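Catechol 2,3-dioxygenase (Rhodococcus sp., PDB 2WL9) probably cleaves the aromatic ring of catechols by extradiol, iron-dependent oxygen insertion during the breakdown of aromatic hydrocarbons. Local coordinates at residues Q31-G36 with Y42-R47. Sequence-based numbering, arbitrary orientation.
Sequences QVVDDG and YLRMDR
A β-hairpin at the margin of the N-terminal vicinal-oxygen-chelate domain of this type I extradiol dioxygenase pairs Gln31 with Arg44 and Val33 with Tyr42. Strand 31-33 is the outermost strand of its sheet within the chain, and strand 40-44 links it to strand 52-56. Both hydrogen-bonded pairs are complete: Gln31 N gives an almost straight bond to Arg44 O (2.8 Å), Arg44 N returns one to Gln31 O at 2.7 Å, and Val33 and Tyr42 exchange two more. Between them, the non-hydrogen-bonded pair Val32 and Leu43 turns to the face covered by helix 17-24, where Val32 CG2 meets Leu43 CD2 at 4.2 Å. On the other face Gln31 and Arg44 run side by side in the same direction. Each swings CG anti to its own backbone N (chi1 -175° and 176°) and stays extended, which brings Arg44 NH1 to 3.1 Å from Gln31 OE1, a bent hydrogen bond, with the amide and guanidinium planes 42° apart. The same two polar atoms reach past the hairpin, OE1 to His131 N and NH1 to Ser128 O, so the pair ties this edge to the loop that follows strand 115-120. Val33 CG2 packs 3.8 Å from Arg44 CB, beside the aliphatic root of the arginine. Val33 O lies at the edge of the Tyr42 ring, near its plane, while Tyr42 OH is hydrogen-bonded to Glu37 OE2 in the hairpin loop. Farther out, Arg44 NH2 donates a hydrogen bond to Arg47 O at 3.1 Å, the acceptor lying in the guanidinium plane but the donor standing above the carbonyl plane.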
ATOM      1  N   GLN C  31      -0.785 -34.810   7.401  1.00 17.45           N
ATOM      2  CA  GLN C  31      -0.511 -35.293   8.744  1.00 17.54           C
ATOM      3  C   GLN C  31      -1.454 -36.431   9.084  1.00 17.76           C
ATOM      4  O   GLN C  31      -2.669 -36.288   8.972  1.00 17.70           O
ATOM      5  CB  GLN C  31      -0.667 -34.169   9.770  1.00 17.24           C
ATOM      6  CG  GLN C  31      -0.284 -34.588  11.186  1.00 17.01           C
ATOM      7  CD  GLN C  31      -0.400 -33.463  12.189  1.00 18.21           C
ATOM      8  OE1 GLN C  31      -0.812 -32.354  11.854  1.00 18.82           O
ATOM      9  NE2 GLN C  31      -0.043 -33.749  13.434  1.00 17.53           N
ATOM     10  N   VAL C  32      -0.889 -37.563   9.492  1.00 18.40           N
ATOM     11  CA  VAL C  32      -1.697 -38.690   9.945  1.00 19.17           C
ATOM     12  C   VAL C  32      -2.159 -38.424  11.377  1.00 19.31           C
ATOM     13  O   VAL C  32      -1.354 -38.075  12.250  1.00 19.65           O
ATOM     14  CB  VAL C  32      -0.929 -40.041   9.869  1.00 19.60           C
ATOM     15  CG1 VAL C  32      -1.733 -41.152  10.505  1.00 19.74           C
ATOM     16  CG2 VAL C  32      -0.605 -40.404   8.416  1.00 19.65           C
ATOM     17  N   VAL C  33      -3.460 -38.591  11.594  1.00 19.72           N
ATOM     18  CA  VAL C  33      -4.084 -38.411  12.902  1.00 20.23           C
ATOM     19  C   VAL C  33      -4.808 -39.706  13.291  1.00 20.42           C
ATOM     20  O   VAL C  33      -5.746 -40.127  12.615  1.00 19.53           O
ATOM     21  CB  VAL C  33      -5.063 -37.210  12.896  1.00 20.03           C
ATOM     22  CG1 VAL C  33      -5.774 -37.073  14.243  1.00 19.87           C
ATOM     23  CG2 VAL C  33      -4.328 -35.912  12.542  1.00 20.97           C
ATOM     24  N   ASP C  34      -4.348 -40.340  14.373  1.00 21.45           N
ATOM     25  CA  ASP C  34      -4.937 -41.597  14.854  1.00 22.54           C
ATOM     26  C   ASP C  34      -5.490 -41.415  16.257  1.00 22.95           C
ATOM     27  O   ASP C  34      -4.734 -41.311  17.225  1.00 23.38           O
ATOM     28  CB  ASP C  34      -3.889 -42.720  14.835  1.00 22.93           C
ATOM     29  CG  ASP C  34      -4.488 -44.104  15.082  1.00 24.49           C
ATOM     30  OD1 ASP C  34      -5.591 -44.220  15.662  1.00 23.13           O
ATOM     31  OD2 ASP C  34      -3.828 -45.091  14.694  1.00 26.15           O
ATOM     32  N   ASP C  35      -6.814 -41.394  16.360  1.00 23.22           N
ATOM     33  CA  ASP C  35      -7.486 -41.178  17.636  1.00 23.99           C
ATOM     34  C   ASP C  35      -7.825 -42.479  18.358  1.00 24.42           C
ATOM     35  O   ASP C  35      -8.553 -42.475  19.353  1.00 25.09           O
ATOM     36  CB  ASP C  35      -8.732 -40.316  17.436  1.00 23.71           C
ATOM     37  CG  ASP C  35      -8.389 -38.869  17.115  1.00 23.74           C
ATOM     38  OD1 ASP C  35      -7.317 -38.389  17.555  1.00 23.58           O
ATOM     39  OD2 ASP C  35      -9.191 -38.215  16.423  1.00 23.64           O
ATOM     40  N   GLY C  36      -7.288 -43.584  17.852  1.00 24.84           N
ATOM     41  CA  GLY C  36      -7.422 -44.880  18.503  1.00 25.26           C
ATOM     42  C   GLY C  36      -8.690 -45.607  18.115  1.00 25.79           C
ATOM     43  O   GLY C  36      -9.051 -46.603  18.735  1.00 25.99           O
ATOM     44  N   TYR C  42      -7.246 -40.544  10.153  1.00 17.71           N
ATOM     45  CA  TYR C  42      -7.541 -39.280   9.474  1.00 17.38           C
ATOM     46  C   TYR C  42      -6.307 -38.674   8.817  1.00 17.21           C
ATOM     47  O   TYR C  42      -5.177 -38.882   9.261  1.00 17.75           O
ATOM     48  CB  TYR C  42      -8.134 -38.246  10.443  1.00 17.23           C
ATOM     49  CG  TYR C  42      -9.311 -38.729  11.264  1.00 17.19           C
ATOM     50  CD1 TYR C  42     -10.621 -38.422  10.899  1.00 16.78           C
ATOM     51  CD2 TYR C  42      -9.104 -39.493  12.412  1.00 17.59           C
ATOM     52  CE1 TYR C  42     -11.699 -38.879  11.652  1.00 17.41           C
ATOM     53  CE2 TYR C  42     -10.160 -39.952  13.164  1.00 18.15           C
ATOM     54  CZ  TYR C  42     -11.453 -39.642  12.788  1.00 18.67           C
ATOM     55  OH  TYR C  42     -12.486 -40.110  13.555  1.00 18.93           O
ATOM     56  N   LEU C  43      -6.539 -37.906   7.760  1.00 16.98           N
ATOM     57  CA  LEU C  43      -5.465 -37.140   7.148  1.00 16.79           C
ATOM     58  C   LEU C  43      -5.752 -35.666   7.361  1.00 16.63           C
ATOM     59  O   LEU C  43      -6.829 -35.182   7.053  1.00 16.48           O
ATOM     60  CB  LEU C  43      -5.329 -37.474   5.659  1.00 16.75           C
ATOM     61  CG  LEU C  43      -5.030 -38.937   5.304  1.00 17.09           C
ATOM     62  CD1 LEU C  43      -5.209 -39.178   3.797  1.00 16.19           C
ATOM     63  CD2 LEU C  43      -3.643 -39.367   5.763  1.00 16.31           C
ATOM     64  N   ARG C  44      -4.773 -34.962   7.904  1.00 17.17           N
ATOM     65  CA  ARG C  44      -4.922 -33.558   8.267  1.00 16.77           C
ATOM     66  C   ARG C  44      -4.077 -32.706   7.324  1.00 16.90           C
ATOM     67  O   ARG C  44      -2.957 -33.090   6.979  1.00 17.14           O
ATOM     68  CB  ARG C  44      -4.480 -33.397   9.724  1.00 16.74           C
ATOM     69  CG  ARG C  44      -4.479 -31.992  10.258  1.00 16.03           C
ATOM     70  CD  ARG C  44      -4.040 -31.987  11.709  1.00 17.04           C
ATOM     71  NE  ARG C  44      -4.414 -30.741  12.367  1.00 17.42           N
ATOM     72  CZ  ARG C  44      -3.706 -30.140  13.316  1.00 17.42           C
ATOM     73  NH1 ARG C  44      -2.545 -30.645  13.723  1.00 18.05           N
ATOM     74  NH2 ARG C  44      -4.151 -29.007  13.836  1.00 17.47           N
ATOM     75  N   MET C  45      -4.618 -31.563   6.895  1.00 17.11           N
ATOM     76  CA  MET C  45      -3.925 -30.685   5.946  1.00 17.11           C
ATOM     77  C   MET C  45      -3.675 -29.284   6.509  1.00 17.38           C
ATOM     78  O   MET C  45      -2.935 -28.487   5.911  1.00 17.58           O
ATOM     79  CB  MET C  45      -4.728 -30.543   4.646  1.00 17.21           C
ATOM     80  CG  MET C  45      -4.947 -31.831   3.867  1.00 17.91           C
ATOM     81  SD  MET C  45      -6.083 -31.580   2.497  1.00 19.59           S
ATOM     82  CE  MET C  45      -5.142 -30.487   1.429  1.00 19.69           C
ATOM     83  N   ASP C  46      -4.303 -28.980   7.641  1.00 17.35           N
ATOM     84  CA  ASP C  46      -4.279 -27.629   8.204  1.00 17.81           C
ATOM     85  C   ASP C  46      -4.740 -27.636   9.660  1.00 17.91           C
ATOM     86  O   ASP C  46      -4.664 -28.667  10.319  1.00 18.22           O
ATOM     87  CB  ASP C  46      -5.123 -26.663   7.352  1.00 17.83           C
ATOM     88  CG  ASP C  46      -6.601 -27.061   7.270  1.00 18.76           C
ATOM     89  OD1 ASP C  46      -7.022 -28.050   7.908  1.00 18.16           O
ATOM     90  OD2 ASP C  46      -7.354 -26.369   6.548  1.00 21.71           O
ATOM     91  N   ARG C  47      -5.221 -26.490  10.143  1.00 17.72           N
ATOM     92  CA  ARG C  47      -5.708 -26.344  11.522  1.00 18.26           C
ATOM     93  C   ARG C  47      -6.804 -27.348  11.923  1.00 17.59           C
ATOM     94  O   ARG C  47      -6.861 -27.781  13.077  1.00 17.43           O
ATOM     95  CB  ARG C  47      -6.271 -24.942  11.713  1.00 18.76           C
ATOM     96  CG  ARG C  47      -5.352 -23.893  12.317  1.00 21.55           C
ATOM     97  CD  ARG C  47      -6.224 -22.724  12.832  1.00 24.27           C
ATOM     98  NE  ARG C  47      -7.378 -22.534  11.950  1.00 24.98           N
ATOM     99  CZ  ARG C  47      -8.553 -22.011  12.299  1.00 26.17           C
ATOM    100  NH1 ARG C  47      -8.788 -21.574  13.535  1.00 25.97           N
ATOM    101  NH2 ARG C  47      -9.506 -21.922  11.387  1.00 26.62           N
TER